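Local coordinates for iron binding protein FbpA (Mannheimia haemolytica, PDB 1Q35), which binds ferric ion as a periplasmic protein, probably handing it on for iron uptake across the inner membrane, at residues N5-R10 and D53-V58; P127-K132 and C190-G195; V133-G138 and A168-K173. All coordinates share one frame; numbering follows the deposited sequence. Where two conformers were deposited one is given.

Contact 1 (N5-R10 and D53-V58); sequences NVYSYR and DVLLTV. With FMT (formic acid), chain C.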
loop_
_atom_site.group_PDB
_atom_site.type_symbol
_atom_site.label_atom_id
_atom_site.label_comp_id
_atom_site.label_asym_id
_atom_site.label_seq_id
_atom_site.Cartn_x
_atom_site.Cartn_y
_atom_site.Cartn_z
ATOM N N ASN A 5 0.473 -7.741 -21.410
ATOM C CA ASN A 5 -0.871 -7.596 -20.874
ATOM C C ASN A 5 -0.817 -7.379 -19.370
ATOM O O ASN A 5 -0.496 -8.290 -18.612
ATOM C CB ASN A 5 -1.708 -8.836 -21.189
ATOM C CG ASN A 5 -1.797 -9.119 -22.680
ATOM O OD1 ASN A 5 -1.834 -8.200 -23.498
ATOM N ND2 ASN A 5 -1.827 -10.399 -23.037
ATOM N N VAL A 6 -1.146 -6.163 -18.949
ATOM C CA VAL A 6 -1.020 -5.740 -17.559
ATOM C C VAL A 6 -2.396 -5.673 -16.904
ATOM O O VAL A 6 -3.332 -5.126 -17.482
ATOM C CB VAL A 6 -0.342 -4.353 -17.491
ATOM C CG1 VAL A 6 -0.234 -3.860 -16.050
ATOM C CG2 VAL A 6 1.023 -4.401 -18.155
ATOM N N TYR A 7 -2.510 -6.249 -15.710
ATOM C CA TYR A 7 -3.680 -6.090 -14.858
ATOM C C TYR A 7 -3.226 -5.307 -13.639
ATOM O O TYR A 7 -2.318 -5.733 -12.940
ATOM C CB TYR A 7 -4.252 -7.450 -14.463
ATOM C CG TYR A 7 -4.936 -8.122 -15.631
ATOM C CD1 TYR A 7 -4.194 -8.674 -16.668
ATOM C CD2 TYR A 7 -6.324 -8.147 -15.735
ATOM C CE1 TYR A 7 -4.811 -9.263 -17.755
ATOM C CE2 TYR A 7 -6.950 -8.736 -16.827
ATOM C CZ TYR A 7 -6.181 -9.297 -17.828
ATOM O OH TYR A 7 -6.776 -9.885 -18.925
ATOM N N SER A 8 -3.845 -4.155 -13.399
ATOM C CA SER A 8 -3.355 -3.200 -12.407
ATOM C C SER A 8 -4.353 -2.918 -11.292
ATOM O O SER A 8 -5.469 -2.477 -11.546
ATOM C CB SER A 8 -3.007 -1.878 -13.090
ATOM O OG SER A 8 -2.524 -0.937 -12.142
ATOM N N TYR A 9 -3.921 -3.143 -10.055
ATOM C CA TYR A 9 -4.648 -2.688 -8.873
ATOM C C TYR A 9 -4.424 -1.194 -8.604
ATOM O O TYR A 9 -5.045 -0.632 -7.703
ATOM C CB TYR A 9 -4.241 -3.502 -7.638
ATOM C CG TYR A 9 -4.762 -4.915 -7.654
ATOM C CD1 TYR A 9 -6.031 -5.214 -7.175
ATOM C CD2 TYR A 9 -3.992 -5.956 -8.160
ATOM C CE1 TYR A 9 -6.516 -6.516 -7.195
ATOM C CE2 TYR A 9 -4.462 -7.252 -8.181
ATOM C CZ TYR A 9 -5.723 -7.527 -7.703
ATOM O OH TYR A 9 -6.178 -8.829 -7.735
ATOM N N ARG A 10 -3.517 -0.570 -9.351
ATOM C CA ARG A 10 -3.253 0.868 -9.261
ATOM C C ARG A 10 -4.048 1.619 -10.328
ATOM O O ARG A 10 -4.088 1.207 -11.484
ATOM C CB ARG A 10 -1.758 1.147 -9.448
ATOM C CG ARG A 10 -0.854 0.236 -8.635
ATOM C CD ARG A 10 0.481 0.845 -8.275
ATOM N NE ARG A 10 0.328 2.005 -7.403
ATOM C CZ ARG A 10 1.335 2.749 -6.975
ATOM N NH1 ARG A 10 1.087 3.788 -6.187
ATOM N NH2 ARG A 10 2.582 2.443 -7.298
ATOM N N ASP A 53 -0.173 -11.192 -18.272
ATOM C CA ASP A 53 1.282 -11.253 -18.163
ATOM C C ASP A 53 1.766 -10.764 -16.808
ATOM O O ASP A 53 2.545 -11.437 -16.147
ATOM C CB ASP A 53 1.942 -10.395 -19.243
ATOM C CG ASP A 53 1.865 -11.026 -20.597
ATOM O OD1 ASP A 53 1.481 -10.343 -21.567
ATOM O OD2 ASP A 53 2.164 -12.216 -20.772
ATOM N N VAL A 54 1.292 -9.583 -16.413
ATOM C CA VAL A 54 1.838 -8.836 -15.285
ATOM C C VAL A 54 0.683 -8.385 -14.400
ATOM O O VAL A 54 -0.292 -7.837 -14.896
ATOM C CB VAL A 54 2.632 -7.609 -15.817
ATOM C CG1 VAL A 54 3.122 -6.707 -14.684
ATOM C CG2 VAL A 54 3.795 -8.076 -16.692
ATOM N N LEU A 55 0.775 -8.657 -13.101
ATOM C CA LEU A 55 -0.204 -8.176 -12.131
ATOM C C LEU A 55 0.498 -7.164 -11.223
ATOM O O LEU A 55 1.466 -7.505 -10.542
ATOM C CB LEU A 55 -0.797 -9.340 -11.329
ATOM C CG LEU A 55 -1.029 -10.638 -12.123
ATOM C CD1 LEU A 55 -1.468 -11.776 -11.218
ATOM C CD2 LEU A 55 -2.040 -10.424 -13.241
ATOM N N LEU A 56 0.037 -5.912 -11.257
ATOM C CA LEU A 56 0.612 -4.822 -10.464
ATOM C C LEU A 56 -0.214 -4.619 -9.205
ATOM O O LEU A 56 -1.377 -4.239 -9.275
ATOM C CB LEU A 56 0.653 -3.521 -11.270
ATOM C CG LEU A 56 1.617 -3.517 -12.461
ATOM C CD1 LEU A 56 1.407 -2.284 -13.307
ATOM C CD2 LEU A 56 3.057 -3.588 -11.997
ATOM N N THR A 57 0.406 -4.894 -8.063
ATOM C CA THR A 57 -0.273 -4.945 -6.772
ATOM C C THR A 57 0.053 -3.740 -5.890
ATOM O O THR A 57 1.019 -3.011 -6.137
ATOM C CB THR A 57 0.155 -6.226 -6.047
ATOM O OG1 THR A 57 1.587 -6.279 -5.996
ATOM C CG2 THR A 57 -0.254 -7.463 -6.839
ATOM N N VAL A 58 -0.754 -3.564 -4.846
ATOM C CA VAL A 58 -0.566 -2.484 -3.877
ATOM C C VAL A 58 -0.487 -2.998 -2.444
ATOM O O VAL A 58 -0.537 -2.208 -1.500
ATOM C CB VAL A 58 -1.704 -1.428 -3.966
ATOM C CG1 VAL A 58 -1.681 -0.740 -5.316
ATOM C CG2 VAL A 58 -3.064 -2.051 -3.705
HETATM C C FMT C . -2.294 3.011 -5.086
HETATM O O1 FMT C . -2.230 2.755 -6.383
HETATM O O2 FMT C . -1.262 3.169 -4.459
#
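A parallel strand pair of the central sheet in a periplasmic binding protein sets Val6, Tyr7 and Ser8 beside Val54, Leu55 and Leu56, and runs toward the iron cleft. Its backbone bonds alternate between the two strands: Tyr7 N meets Val54 O at 2.8 Å, nearly straight (176°), Leu56 N reaches Tyr7 O, and Tyr9 N closes on Leu56 O. Where the pair begins, Asn5 O accepts from both Asp53 N and Val54 N. Asp53 OD1 takes Asn5 N on its anti lone pair at 2.8 Å. Both backbone polar groups of Asn5 are thus engaged by Asp53 and Val54, while Asp53 OD2 is held by Ser240 and Asn242.

The topology is beta-alpha-beta, as in this fold generally, with strand 3-8 lying between strands 29-34 and 54-57. On the face carrying Val6 and Leu56, CG1 of Val6, anti to the backbone N (chi1 178°), touches Leu56 CD1 at 3.6 Å; Leu249 of helix 243-254 packs against Val6 and Val54. On the other face Tyr7 CB meets Leu55 CD2 at 3.9 Å.

Leu56 O also lies in the plane of the Tyr9 ring at its edge, 3.3 Å from CD2. Arg10 CG rests on Val58 CG1 at 3.6 Å. A bend at chi3 (64°) carries the guanidinium to a bound formic acid, probably from the crystallisation liquor: NE binds its O1 at 2.9 Å and NH1 its O2. Glu268 forms a salt bridge with Arg10 NH2, and Tyr142 and Tyr198, which bind iron in the loaded protein but hold none here, adjoin Val58 and Arg10.

Contact 2 (P127-K132 and C190-G195); sequences PEYKGK and CDYSIG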
loop_
_atom_site.group_PDB
_atom_site.type_symbol
_atom_site.label_atom_id
_atom_site.label_comp_id
_atom_site.label_asym_id
_atom_site.label_seq_id
_atom_site.Cartn_x
_atom_site.Cartn_y
_atom_site.Cartn_z
ATOM N N PRO A 127 -9.878 5.623 25.119
ATOM C CA PRO A 127 -11.157 6.341 25.268
ATOM C C PRO A 127 -11.115 7.845 25.008
ATOM O O PRO A 127 -12.112 8.418 24.574
ATOM C CB PRO A 127 -11.547 6.088 26.731
ATOM C CG PRO A 127 -10.732 4.968 27.199
ATOM C CD PRO A 127 -9.524 4.869 26.334
ATOM N N GLU A 128 -9.977 8.474 25.264
ATOM C CA GLU A 128 -9.860 9.925 25.119
ATOM C C GLU A 128 -9.945 10.406 23.666
ATOM O O GLU A 128 -10.100 11.601 23.421
ATOM C CB GLU A 128 -8.573 10.441 25.767
ATOM C CG GLU A 128 -7.297 9.782 25.269
ATOM C CD GLU A 128 -6.747 8.754 26.244
ATOM O OE1 GLU A 128 -7.534 7.939 26.783
ATOM O OE2 GLU A 128 -5.522 8.760 26.475
ATOM N N TYR A 129 -9.843 9.488 22.705
ATOM C CA TYR A 129 -9.972 9.843 21.293
ATOM C C TYR A 129 -11.369 9.608 20.738
ATOM O O TYR A 129 -11.579 9.699 19.536
ATOM C CB TYR A 129 -8.913 9.108 20.468
ATOM C CG TYR A 129 -7.531 9.434 20.964
ATOM C CD1 TYR A 129 -6.796 8.515 21.695
ATOM C CD2 TYR A 129 -6.981 10.694 20.756
ATOM C CE1 TYR A 129 -5.532 8.826 22.183
ATOM C CE2 TYR A 129 -5.713 11.013 21.241
ATOM C CZ TYR A 129 -4.998 10.073 21.947
ATOM O OH TYR A 129 -3.747 10.388 22.428
ATOM N N LYS A 130 -12.338 9.371 21.623
ATOM C CA LYS A 130 -13.723 9.167 21.212
ATOM C C LYS A 130 -14.212 10.327 20.344
ATOM O O LYS A 130 -14.027 11.498 20.681
ATOM C CB LYS A 130 -14.636 9.008 22.433
ATOM C CG LYS A 130 -16.071 8.630 22.087
ATOM C CD LYS A 130 -16.914 8.384 23.332
ATOM C CE LYS A 130 -18.361 8.077 22.973
ATOM N NZ LYS A 130 -19.044 9.229 22.331
ATOM N N GLY A 131 -14.814 9.982 19.214
ATOM C CA GLY A 131 -15.396 10.945 18.304
ATOM C C GLY A 131 -14.409 11.674 17.414
ATOM O O GLY A 131 -14.805 12.554 16.661
ATOM N N LYS A 132 -13.133 11.290 17.452
ATOM C CA LYS A 132 -12.082 12.076 16.801
ATOM C C LYS A 132 -11.347 11.359 15.665
ATOM O O LYS A 132 -10.498 11.969 15.035
ATOM C CB LYS A 132 -11.057 12.556 17.841
ATOM C CG LYS A 132 -11.583 13.621 18.804
ATOM C CD LYS A 132 -10.493 14.098 19.759
ATOM C CE LYS A 132 -10.884 15.373 20.510
ATOM N NZ LYS A 132 -12.184 15.259 21.234
ATOM N N CYS A 190 -13.044 15.172 11.759
ATOM C CA CYS A 190 -12.190 14.369 12.622
ATOM C C CYS A 190 -10.822 15.002 12.761
ATOM O O CYS A 190 -10.474 15.949 12.052
ATOM C CB CYS A 190 -12.079 12.935 12.112
ATOM S SG CYS A 190 -11.943 12.825 10.331
ATOM N N ASP A 191 -10.065 14.461 13.702
ATOM C CA ASP A 191 -8.781 15.005 14.106
ATOM C C ASP A 191 -7.607 14.068 13.847
ATOM O O ASP A 191 -6.467 14.516 13.865
ATOM C CB ASP A 191 -8.814 15.319 15.601
ATOM C CG ASP A 191 -9.769 16.443 15.955
ATOM O OD1 ASP A 191 -10.347 17.070 15.045
ATOM O OD2 ASP A 191 -9.977 16.759 17.143
ATOM N N TYR A 192 -7.894 12.776 13.674
ATOM C CA TYR A 192 -6.898 11.734 13.421
ATOM C C TYR A 192 -7.423 10.858 12.304
ATOM O O TYR A 192 -8.602 10.511 12.300
ATOM C CB TYR A 192 -6.701 10.836 14.650
ATOM C CG TYR A 192 -6.294 11.567 15.914
ATOM C CD1 TYR A 192 -7.238 12.241 16.685
ATOM C CD2 TYR A 192 -4.971 11.571 16.351
ATOM C CE1 TYR A 192 -6.875 12.921 17.839
ATOM C CE2 TYR A 192 -4.601 12.247 17.509
ATOM C CZ TYR A 192 -5.559 12.926 18.241
ATOM O OH TYR A 192 -5.190 13.604 19.377
ATOM N N SER A 193 -6.567 10.503 11.356
ATOM C CA SER A 193 -6.928 9.479 10.385
ATOM C C SER A 193 -5.757 8.544 10.132
ATOM O O SER A 193 -4.618 8.839 10.490
ATOM C CB SER A 193 -7.406 10.096 9.065
ATOM O OG SER A 193 -6.313 10.555 8.282
ATOM N N ILE A 194 -6.059 7.394 9.548
ATOM C CA ILE A 194 -5.040 6.457 9.088
ATOM C C ILE A 194 -5.046 6.502 7.567
ATOM O O ILE A 194 -6.106 6.496 6.953
ATOM C CB ILE A 194 -5.344 5.040 9.601
ATOM C CG1 ILE A 194 -5.297 5.000 11.130
ATOM C CG2 ILE A 194 -4.351 4.052 9.009
ATOM C CD1 ILE A 194 -5.760 3.680 11.726
ATOM N N GLY A 195 -3.872 6.559 6.952
ATOM C CA GLY A 195 -3.783 6.545 5.504
ATOM C C GLY A 195 -2.357 6.347 5.034
ATOM O O GLY A 195 -1.429 6.446 5.827
#
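Tyr129 turns the edge of its ring toward the face of Tyr192, a T-shaped stack with centroids 5.0 Å apart and planes at 76°. The contact is made by one side of the Tyr129 ring: CD2 lies 3.7 Å from both CE1 and CZ of Tyr192, out toward the rim of that ring, and CE2 comes within 3.2 Å of Tyr192 OH, which lies near the Tyr129 plane. Alongside, Lys132 CB touches Tyr192 CD1 at 4.0 Å.

Lys132 O is the polar centre of the contact, gripped by two consecutive amides. Asp191 N binds it at 2.9 Å, tilted from the carbonyl plane, and Tyr192 N at 3.0 Å, nearly in line with the C=O bond. The same oxygen lies in the plane of the Tyr192 ring at its edge. The methylenes of Lys132 pass the Asp191 carboxylate, with CE 3.8 Å from OD2; the ammonium itself stays beyond direct contact, so the attraction between the charges is probably modest.

Behind this first shell, a type II turn from Tyr129 to Lys132, closed by Lys132 N on Tyr129 O, fixes the spacing of the two residues; Gly131 takes its positive phi (78°). Glu128 CG lies 3.7 Å above one face of the Tyr129 ring, and Phe119 also touches that side chain. Arg111 forms a salt bridge with Asp191 OD1 and bonds Cys190 O. Strand 192-196 runs between strands 96-108 and 133-134, and the turn delivers the chain into the latter, so the contact opens a parallel strand pairing at the margin of a binding-protein sheet.

Contact 3 (V133-G138 and A168-K173); sequences VCVRSG and ANLARK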
loop_
_atom_site.group_PDB
_atom_site.type_symbol
_atom_site.label_atom_id
_atom_site.label_comp_id
_atom_site.label_asym_id
_atom_site.label_seq_id
_atom_site.Cartn_x
_atom_site.Cartn_y
_atom_site.Cartn_z
ATOM N N VAL A 133 -11.678 10.102 15.381
ATOM C CA VAL A 133 -10.887 9.303 14.442
ATOM C C VAL A 133 -11.675 8.977 13.169
ATOM O O VAL A 133 -12.848 8.637 13.232
ATOM C CB VAL A 133 -10.396 8.005 15.108
ATOM C CG1 VAL A 133 -9.442 7.245 14.180
ATOM C CG2 VAL A 133 -9.728 8.317 16.452
ATOM N N CYS A 134 -11.018 9.094 12.017
ATOM C CA CYS A 134 -11.589 8.694 10.728
ATOM C C CYS A 134 -10.714 7.613 10.094
ATOM O O CYS A 134 -9.495 7.756 10.021
ATOM C CB CYS A 134 -11.536 9.854 9.716
ATOM S SG CYS A 134 -12.818 11.121 9.649
ATOM N N VAL A 135 -11.337 6.539 9.631
ATOM C CA VAL A 135 -10.643 5.517 8.861
ATOM C C VAL A 135 -11.590 4.999 7.784
ATOM O O VAL A 135 -12.803 4.888 8.003
ATOM C CB VAL A 135 -10.082 4.392 9.740
ATOM C CG1 VAL A 135 -11.183 3.559 10.310
ATOM C CG2 VAL A 135 -9.088 3.535 8.954
ATOM N N ARG A 136 -11.042 4.697 6.613
ATOM C CA ARG A 136 -11.815 4.034 5.569
ATOM C C ARG A 136 -12.220 2.633 6.027
ATOM O O ARG A 136 -11.806 2.171 7.088
ATOM C CB ARG A 136 -11.017 3.955 4.272
ATOM C CG ARG A 136 -9.928 2.895 4.289
ATOM C CD ARG A 136 -8.970 2.987 3.145
ATOM N NE ARG A 136 -9.616 2.755 1.858
ATOM C CZ ARG A 136 -9.019 2.940 0.697
ATOM N NH1 ARG A 136 -7.771 3.392 0.658
ATOM N NH2 ARG A 136 -9.678 2.690 -0.426
ATOM N N SER A 137 -13.043 1.969 5.228
ATOM C CA SER A 137 -13.508 0.622 5.545
ATOM C C SER A 137 -12.432 -0.233 6.209
ATOM O O SER A 137 -11.315 -0.345 5.708
ATOM C CB SER A 137 -13.981 -0.086 4.282
ATOM O OG SER A 137 -14.336 -1.430 4.571
ATOM N N GLY A 138 -12.796 -0.863 7.316
ATOM C CA GLY A 138 -11.903 -1.775 8.004
ATOM C C GLY A 138 -11.524 -2.987 7.176
ATOM O O GLY A 138 -10.517 -3.633 7.453
ATOM N N ALA A 168 -15.033 2.253 18.286
ATOM C CA ALA A 168 -15.769 3.083 19.234
ATOM C C ALA A 168 -15.420 4.561 19.110
ATOM O O ALA A 168 -16.225 5.429 19.477
ATOM C CB ALA A 168 -15.501 2.615 20.644
ATOM N N ASN A 169 -14.228 4.857 18.593
ATOM C CA ASN A 169 -13.729 6.225 18.494
ATOM C C ASN A 169 -13.966 6.906 17.150
ATOM O O ASN A 169 -13.576 8.058 16.965
ATOM C CB ASN A 169 -12.231 6.257 18.829
ATOM C CG ASN A 169 -11.956 6.015 20.300
ATOM O OD1 ASN A 169 -12.867 6.078 21.137
ATOM N ND2 ASN A 169 -10.698 5.757 20.633
ATOM N N LEU A 170 -14.622 6.225 16.219
ATOM C CA LEU A 170 -14.839 6.794 14.895
ATOM C C LEU A 170 -15.821 7.964 14.942
ATOM O O LEU A 170 -16.843 7.910 15.644
ATOM C CB LEU A 170 -15.336 5.738 13.911
ATOM C CG LEU A 170 -14.370 4.574 13.659
ATOM C CD1 LEU A 170 -14.953 3.622 12.650
ATOM C CD2 LEU A 170 -12.982 5.044 13.217
ATOM N N ALA A 171 -15.499 9.005 14.181
ATOM C CA ALA A 171 -16.312 10.213 14.084
ATOM C C ALA A 171 -17.450 10.039 13.092
ATOM O O ALA A 171 -18.437 10.775 13.147
ATOM C CB ALA A 171 -15.440 11.380 13.657
ATOM N N ARG A 172 -17.295 9.097 12.169
ATOM C CA ARG A 172 -18.300 8.816 11.158
ATOM C C ARG A 172 -18.139 7.379 10.669
ATOM O O ARG A 172 -17.092 6.746 10.866
ATOM C CB ARG A 172 -18.152 9.779 9.980
ATOM C CG ARG A 172 -16.892 9.569 9.154
ATOM C CD ARG A 172 -16.720 10.577 8.036
ATOM N NE ARG A 172 -15.555 10.268 7.213
ATOM C CZ ARG A 172 -15.228 10.918 6.104
ATOM N NH1 ARG A 172 -15.962 11.937 5.680
ATOM N NH2 ARG A 172 -14.153 10.558 5.425
ATOM N N LYS A 173 -19.171 6.875 10.011
ATOM C CA LYS A 173 -19.127 5.566 9.379
ATOM C C LYS A 173 -17.958 5.509 8.394
ATOM O O LYS A 173 -17.778 6.436 7.602
ATOM C CB LYS A 173 -20.443 5.321 8.638
ATOM C CG LYS A 173 -20.566 3.952 8.015
ATOM C CD LYS A 173 -21.972 3.726 7.472
ATOM C CE LYS A 173 -22.026 2.526 6.546
ATOM N NZ LYS A 173 -21.687 1.257 7.240
HETATM O O HOH W 1 -14.468 6.588 9.845
HETATM O O HOH W 2 -14.503 7.516 7.141
#
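Val133 fits its backbone between Asn169 and Ala171, with hydrogen bonds to the residues before and after Leu170. Val133 N donates to Asn169 O at 3.2 Å, and Val133 O receives Ala171 N at 2.8 Å; between them the CA of Leu170 adds a CA-H...O contact to the same Val133 oxygen. With CG1 anti to the backbone N (chi1 -174°), the valine leaves CG2 to rest against Asn169 CB at 4.0 Å. The Asn169 amide is secured elsewhere, its ND2 bonding Lys126 O and Leu124 O.

Leu170 turns its CD2 methyl along strand 133-134, where it lies 3.6 Å from Val133 O. The same methyl meets Val135 CG1 at 3.7 Å in the conformer described, a valine methyl set between the backbone N and the carbonyl carbon (chi1 70°). The two segments flank helix 141-168 in this alpha/beta fold: the chain leaves strand 133-134, runs through the helix, which bears the iron ligand Tyr142 near its start, and comes back to form a single backbone bridge beside the strand. Leu166 of that helix packs on Val133.

Cys134, the third large contributor, whose SG is in the disulfide with Cys190, lies beside the extended Arg172 side chain; the 3.8 Å from Cys134 SG to Arg172 NE belongs to one of two conformers and is not firm. Helix 178-187 lies against both residues through Ala184, and its Gln181 bonds Arg172 NH2. Farther along, two waters bridge the segments, one between backbones and one from Arg172 NE. Val135 N donates to the first, which is 2.8 Å from Arg172 O, while the other accepts from Arg172 NE at 2.9 Å and lies close to Val135 O.

In the fold
One mixed sheet is reached by all three contacts, each of them mainly buried, yet by quite different means. Contact 1 lies on the opposite side of the chain's centre from the others, its centre about 34 Å from that of contact 2 and about 30 Å from that of contact 3; it is regular strand pairing with side chains on both faces and a charged end at the cleft. Contacts 2 and 3, with centres about 8 Å apart, hold short strand ends to loops, relying on a few backbone bonds, one aromatic stack and bridging waters. They are tied together directly by the Cys134–Cys190 disulfide and by strands 133-134 and 192-196, which are neighbours in the sheet.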